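Local coordinates for toxin PAU_02230 (Photorhabdus asymbiotica subsp. asymbiotica ATCC 43949, PDB 6HV6), which is a bacterial protein toxin whose modelled part combines a helical region with one long helix and a helix-flanked, six-stranded antiparallel sheet, at residues Phe83-Met86 with Gln87-Ala90; Asp141-Ala144 with Thr145-Gly148; Phe275-Glu278 with Ile279-Val282. The protein carries 1 engineered substitution. All coordinates share one frame; numbering follows the deposited sequence.

Contact 1. Residues Phe83-Met86 with Gln87-Ala90; sequences FDTM and QRMA
Q87 lays its CG over one face of the F83 ring, 3.9 Å from Q87 CG to the F83 ring centroid and 27° off the ring normal, which qualifies as a CH-pi contact. With CG beside the backbone N (chi1 -64°), a bend at chi2 turns the Q87 chain back toward that ring, and its amide continues to the far rim, with Q87 NE2 3.6 Å from F83 CZ. Ring and amide planes are 40° apart, so this is no flat stack. On its other branch, Q87 OE1 comes within 3.7 Å of M86 CE.

At R88 the backbone N bonds to D84 O (3.0 Å), one of four consecutive i to i+4 bonds that establish this as regular alpha-helix, part of 80-93. The inner flank of that helix, including F83 and M86, packs against helices 130-138 and 144-176. The R88 guanidinium instead bends back over T85, with T85 CA on one of its faces. R88 NH2 lies 3.1 Å from T85 OG1, but the angle is poor and no hydrogen bond results; the hydroxyl bonds to E81 O. D84, similarly, turns OD1 to Q80 NE2 rather than pairing with R88.

M89 runs beside T85, both side chains pointing the same way, with M89 SD 4.2 Å from T85 CG2. Nearer its root, M89 CG passes 3.2 Å from T85 O, the same oxygen that accepts from M89 N.

A90 completes the turn: its N bonds to M86 O at 2.8 Å, and its methyl touches both that oxygen and Y137 of helix 130-138.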
loop_
_atom_site.group_PDB
_atom_site.type_symbol
_atom_site.label_atom_id
_atom_site.label_comp_id
_atom_site.label_asym_id
_atom_site.label_seq_id
_atom_site.Cartn_x
_atom_site.Cartn_y
_atom_site.Cartn_z
ATOM N N PHE A 83 4.266 4.733 22.530
ATOM C CA PHE A 83 3.946 5.007 21.133
ATOM C C PHE A 83 2.467 4.762 20.857
ATOM O O PHE A 83 1.792 5.598 20.251
ATOM C CB PHE A 83 4.822 4.150 20.219
ATOM C CG PHE A 83 4.573 4.374 18.748
ATOM C CD1 PHE A 83 5.234 5.379 18.068
ATOM C CD2 PHE A 83 3.687 3.566 18.048
ATOM C CE1 PHE A 83 5.007 5.588 16.719
ATOM C CE2 PHE A 83 3.459 3.770 16.695
ATOM C CZ PHE A 83 4.120 4.780 16.031
ATOM N N ASP A 84 1.943 3.618 21.309
ATOM C CA ASP A 84 0.533 3.303 21.096
ATOM C C ASP A 84 -0.377 4.333 21.765
ATOM O O ASP A 84 -1.379 4.758 21.180
ATOM C CB ASP A 84 0.225 1.893 21.610
ATOM C CG ASP A 84 1.010 0.801 20.870
ATOM O OD1 ASP A 84 1.445 1.029 19.718
ATOM O OD2 ASP A 84 1.186 -0.295 21.443
ATOM N N THR A 85 -0.040 4.754 22.987
ATOM C CA THR A 85 -0.809 5.801 23.657
ATOM C C THR A 85 -0.820 7.092 22.840
ATOM O O THR A 85 -1.867 7.731 22.676
ATOM C CB THR A 85 -0.233 6.053 25.054
ATOM O OG1 THR A 85 -0.378 4.872 25.847
ATOM C CG2 THR A 85 -0.965 7.185 25.738
ATOM N N MET A 86 0.337 7.488 22.310
ATOM C CA MET A 86 0.390 8.701 21.499
ATOM C C MET A 86 -0.480 8.573 20.252
ATOM O O MET A 86 -1.210 9.506 19.892
ATOM C CB MET A 86 1.832 9.006 21.109
ATOM C CG MET A 86 1.948 10.016 19.971
ATOM S SD MET A 86 3.662 10.271 19.482
ATOM C CE MET A 86 3.964 8.754 18.579
ATOM N N GLN A 87 -0.428 7.414 19.589
ATOM C CA GLN A 87 -1.199 7.229 18.360
ATOM C C GLN A 87 -2.693 7.297 18.628
ATOM O O GLN A 87 -3.450 7.840 17.815
ATOM C CB GLN A 87 -0.836 5.893 17.707
ATOM C CG GLN A 87 0.613 5.799 17.226
ATOM C CD GLN A 87 0.937 6.781 16.123
ATOM O OE1 GLN A 87 1.057 7.983 16.358
ATOM N NE2 GLN A 87 1.084 6.274 14.907
ATOM N N ARG A 88 -3.142 6.736 19.753
ATOM C CA ARG A 88 -4.554 6.843 20.103
ATOM C C ARG A 88 -4.934 8.298 20.347
ATOM O O ARG A 88 -5.967 8.769 19.854
ATOM C CB ARG A 88 -4.868 5.974 21.324
ATOM C CG ARG A 88 -4.826 4.458 21.041
ATOM C CD ARG A 88 -5.309 3.622 22.237
ATOM N NE ARG A 88 -4.255 3.357 23.215
ATOM C CZ ARG A 88 -4.113 4.009 24.369
ATOM N NH1 ARG A 88 -4.961 4.976 24.702
ATOM N NH2 ARG A 88 -3.124 3.691 25.195
ATOM N N MET A 89 -4.087 9.037 21.066
ATOM C CA MET A 89 -4.353 10.451 21.315
ATOM C C MET A 89 -4.356 11.247 20.018
ATOM O O MET A 89 -5.150 12.178 19.855
ATOM C CB MET A 89 -3.302 11.018 22.283
ATOM C CG MET A 89 -3.363 10.405 23.665
ATOM S SD MET A 89 -2.142 11.099 24.806
ATOM C CE MET A 89 -2.264 12.842 24.396
ATOM N N ALA A 90 -3.471 10.898 19.083
ATOM C CA ALA A 90 -3.382 11.656 17.842
ATOM C C ALA A 90 -4.682 11.590 17.062
ATOM O O ALA A 90 -5.052 12.560 16.388
ATOM C CB ALA A 90 -2.220 11.150 16.991
#

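Contact 2. Residues Asp141-Ala144 with Thr145-Gly148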
loop_
_atom_site.group_PDB
_atom_site.type_symbol
_atom_site.label_atom_id
_atom_site.label_comp_id
_atom_site.label_asym_id
_atom_site.label_seq_id
_atom_site.Cartn_x
_atom_site.Cartn_y
_atom_site.Cartn_z
ATOM N N ASP A 141 0.572 17.647 31.066
ATOM C CA ASP A 141 1.011 19.028 31.215
ATOM C C ASP A 141 1.478 19.661 29.903
ATOM O O ASP A 141 1.965 20.792 29.922
ATOM C CB ASP A 141 2.102 19.145 32.294
ATOM C CG ASP A 141 3.356 18.373 31.955
ATOM O OD1 ASP A 141 3.382 17.677 30.922
ATOM O OD2 ASP A 141 4.325 18.455 32.735
ATOM N N THR A 142 1.302 18.993 28.760
ATOM C CA THR A 142 1.500 19.638 27.467
ATOM C C THR A 142 0.144 19.999 26.878
ATOM O O THR A 142 -0.749 19.148 26.807
ATOM C CB THR A 142 2.284 18.751 26.492
ATOM O OG1 THR A 142 1.668 17.463 26.403
ATOM C CG2 THR A 142 3.718 18.591 26.963
ATOM N N ASP A 143 -0.010 21.257 26.460
ATOM C CA ASP A 143 -1.287 21.700 25.920
ATOM C C ASP A 143 -1.424 21.279 24.461
ATOM O O ASP A 143 -0.521 20.680 23.869
ATOM C CB ASP A 143 -1.460 23.211 26.093
ATOM C CG ASP A 143 -0.411 24.042 25.342
ATOM O OD1 ASP A 143 0.323 23.525 24.477
ATOM O OD2 ASP A 143 -0.325 25.253 25.636
ATOM N N ALA A 144 -2.578 21.607 23.874
ATOM C CA ALA A 144 -2.882 21.176 22.512
ATOM C C ALA A 144 -1.826 21.654 21.529
ATOM O O ALA A 144 -1.369 20.891 20.668
ATOM C CB ALA A 144 -4.265 21.686 22.102
ATOM N N THR A 145 -1.421 22.920 21.639
ATOM C CA THR A 145 -0.428 23.454 20.712
ATOM C C THR A 145 0.869 22.669 20.814
ATOM O O THR A 145 1.454 22.265 19.803
ATOM C CB THR A 145 -0.190 24.934 21.008
ATOM O OG1 THR A 145 -1.435 25.640 20.907
ATOM C CG2 THR A 145 0.810 25.536 20.016
ATOM N N THR A 146 1.307 22.412 22.043
ATOM C CA THR A 146 2.596 21.778 22.272
ATOM C C THR A 146 2.589 20.347 21.768
ATOM O O THR A 146 3.563 19.893 21.158
ATOM C CB THR A 146 2.921 21.861 23.769
ATOM O OG1 THR A 146 2.893 23.232 24.160
ATOM C CG2 THR A 146 4.285 21.300 24.090
ATOM N N LYS A 147 1.489 19.624 22.001
ATOM C CA LYS A 147 1.350 18.294 21.425
ATOM C C LYS A 147 1.455 18.340 19.900
ATOM O O LYS A 147 2.144 17.513 19.298
ATOM C CB LYS A 147 0.025 17.672 21.866
ATOM C CG LYS A 147 -0.087 17.333 23.380
ATOM C CD LYS A 147 -1.298 16.421 23.608
ATOM C CE LYS A 147 -1.816 16.449 25.060
ATOM N NZ LYS A 147 -0.782 16.076 26.084
ATOM N N GLY A 148 0.791 19.307 19.255
ATOM C CA GLY A 148 0.909 19.423 17.803
ATOM C C GLY A 148 2.344 19.642 17.358
ATOM O O GLY A 148 2.832 18.979 16.442
HETATM O O HOH W 1 2.180 22.878 27.307
#
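D143 and T146 meet through a single carboxylate oxygen. D143 OD1 accepts from T146 N at 2.9 Å, nearly along its own C-O axis, and from the hydroxyl T146 OG1 at 2.6 Å, approaching 37° out of the carboxylate plane. Two donors on differing paths grip one oxygen and should fix the carboxylate's rotation. The D143 carboxyl group stands between its backbone N and carbonyl carbon (chi1 62°), bringing OD1 to the first turn.

The bond from T146 N caps helix 144-176, with D143 at the N-cap position, the end of the loop after helix 130-138; the hydroxyl bond adds to it. A capping box would need the T146 side chain to take the D143 N-H directly; here a water intervenes, accepting from D143 N and donating to T146 OG1. Next, K147 N bonds to D143 O (2.9 Å) and G148 N to A144 O.

The tight side is that of buried K147. Its chain bends at the end (chi4 -57°), bringing K147 NZ to T142 OG1 at 2.8 Å and, less closely, to T142 O at 3.2 Å. Y137 O is a further acceptor, consistent with a buried charge satisfied by helix and loop oxygens. T142 CG2 and T146 CG2 meet at 4.0 Å where their side chains cross at about a right angle, while A144 presses on A106 and A109 of helix 101-115.

On the looser solvent side D143 is exposed, though its OD1 is firmly bonded; exposed D141 keeps its carboxylate on R136 and S139 and joins by a weak water bond to D141 O.

Contact 3. Residues Phe275-Glu278 with Ile279-Val282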
loop_
_atom_site.group_PDB
_atom_site.type_symbol
_atom_site.label_atom_id
_atom_site.label_comp_id
_atom_site.label_asym_id
_atom_site.label_seq_id
_atom_site.Cartn_x
_atom_site.Cartn_y
_atom_site.Cartn_z
ATOM N N PHE A 275 -8.916 -19.040 -16.132
ATOM C CA PHE A 275 -7.959 -18.605 -17.141
ATOM C C PHE A 275 -8.265 -19.344 -18.436
ATOM O O PHE A 275 -7.774 -20.461 -18.652
ATOM C CB PHE A 275 -6.525 -18.873 -16.686
ATOM C CG PHE A 275 -6.207 -18.311 -15.336
ATOM C CD1 PHE A 275 -6.265 -16.944 -15.111
ATOM C CD2 PHE A 275 -5.843 -19.148 -14.290
ATOM C CE1 PHE A 275 -5.967 -16.419 -13.869
ATOM C CE2 PHE A 275 -5.544 -18.629 -13.046
ATOM C CZ PHE A 275 -5.606 -17.258 -12.835
ATOM N N PRO A 276 -9.072 -18.766 -19.326
ATOM C CA PRO A 276 -9.368 -19.451 -20.592
ATOM C C PRO A 276 -8.143 -19.659 -21.463
ATOM O O PRO A 276 -8.052 -20.675 -22.164
ATOM C CB PRO A 276 -10.389 -18.518 -21.263
ATOM C CG PRO A 276 -10.919 -17.653 -20.165
ATOM C CD PRO A 276 -9.767 -17.474 -19.219
ATOM N N THR A 277 -7.194 -18.728 -21.440
ATOM C CA THR A 277 -5.989 -18.815 -22.250
ATOM C C THR A 277 -4.764 -19.024 -21.364
ATOM O O THR A 277 -4.788 -18.765 -20.155
ATOM C CB THR A 277 -5.822 -17.556 -23.113
ATOM O OG1 THR A 277 -5.588 -16.416 -22.279
ATOM C CG2 THR A 277 -7.082 -17.306 -23.937
ATOM N N GLU A 278 -3.683 -19.504 -21.982
ATOM C CA GLU A 278 -2.434 -19.742 -21.261
ATOM C C GLU A 278 -1.778 -18.466 -20.745
ATOM O O GLU A 278 -0.827 -18.561 -19.959
ATOM C CB GLU A 278 -1.427 -20.472 -22.148
ATOM C CG GLU A 278 -1.768 -21.907 -22.481
ATOM C CD GLU A 278 -0.582 -22.632 -23.076
ATOM O OE1 GLU A 278 0.437 -22.776 -22.370
ATOM O OE2 GLU A 278 -0.655 -23.036 -24.255
ATOM N N ILE A 279 -2.222 -17.292 -21.186
ATOM C CA ILE A 279 -1.739 -16.010 -20.672
ATOM C C ILE A 279 -2.977 -15.160 -20.419
ATOM O O ILE A 279 -3.554 -14.599 -21.357
ATOM C CB ILE A 279 -0.776 -15.309 -21.639
ATOM C CG1 ILE A 279 0.429 -16.199 -21.934
ATOM C CG2 ILE A 279 -0.312 -13.973 -21.064
ATOM C CD1 ILE A 279 1.353 -15.641 -23.017
ATOM N N SER A 280 -3.407 -15.071 -19.162
ATOM C CA SER A 280 -4.594 -14.285 -18.874
ATOM C C SER A 280 -4.558 -13.814 -17.431
ATOM O O SER A 280 -3.828 -14.345 -16.589
ATOM C CB SER A 280 -5.875 -15.076 -19.169
ATOM O OG SER A 280 -5.879 -16.306 -18.475
ATOM N N SER A 281 -5.352 -12.788 -17.164
ATOM C CA SER A 281 -5.352 -12.136 -15.867
ATOM C C SER A 281 -6.786 -11.857 -15.458
ATOM O O SER A 281 -7.657 -11.605 -16.297
ATOM C CB SER A 281 -4.548 -10.832 -15.888
ATOM O OG SER A 281 -3.197 -11.074 -16.226
ATOM N N VAL A 282 -7.015 -11.917 -14.153
ATOM C CA VAL A 282 -8.324 -11.724 -13.563
ATOM C C VAL A 282 -8.181 -10.653 -12.489
ATOM O O VAL A 282 -7.350 -10.783 -11.582
ATOM C CB VAL A 282 -8.876 -13.031 -12.970
ATOM C CG1 VAL A 282 -10.146 -12.770 -12.210
ATOM C CG2 VAL A 282 -9.116 -14.070 -14.080
#
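This is a local turn contact joining helix 271-274 to strand 280-286, an inner strand of the six-stranded antiparallel sheet. F275 is the first residue to leave helical backbone angles; five residues on, the chain enters the strand at S280, and side-chain-to-backbone hydrogen bonds and side-chain packing, not backbone pairing, join the two arms.

T277 takes part in both hydrogen bonds. Its carbonyl T277 O accepts from the hydroxyl S280 OG at 3.2 Å, with the donor tilted 31° from the carbonyl plane. In return the hydroxyl T277 OG1 donates to I279 O at 2.9 Å, approaching from 73° above that carbonyl plane and therefore away from the usual lone-pair directions. Backbone and side chain of one loop residue thus reach I279, the last loop residue, and S280, the first of the strand. The T277 hydroxyl sits between its backbone N and carbonyl carbon (chi1 66°), which lets OG1 face the strand arm and also brings it within 3.4 Å of S280 CB.

The strand's alternation decides what else takes part. S280 and V282 face the loop arm, whereas S281 turns away and bonds through its hydroxyl to S294 and Q211. Backbone bonds of S280 with K295 and of V282 with I293 set the same strand against 289-296.

F275 is buried, and its side chain lies against S280 and V282. Its CE1 meets V282 CG2 at 3.9 Å, the two side chains crossing at about a right angle. Nearer the root of the ring, S280 OG lies at the edge, close to the ring plane, 3.4 Å from F275 CD1 and 3.2 Å from F275 CB.

Contacts 1 and 2 share the helical region, their centres about 14 Å apart, and touch: M89 CE packs 3.7 Å from K147 CE, linking helix 80-93 to the start of helix 144-176. Contact 3 lies across the chain's centre, its centre about 46 Å from that of contact 1 and about 57 Å from that of contact 2. All three are partly buried, but contact 3 is the most superficial, with P276 to I279 exposed against one touching residue each in contacts 1 and 2. Contact 1 relies on repeating backbone bonds plus carbon and sulfur packing; contact 2 on a carboxylate cap, a water and a buried ammonium; contact 3 pairs hydroxyls with carbonyls beside one buried ring.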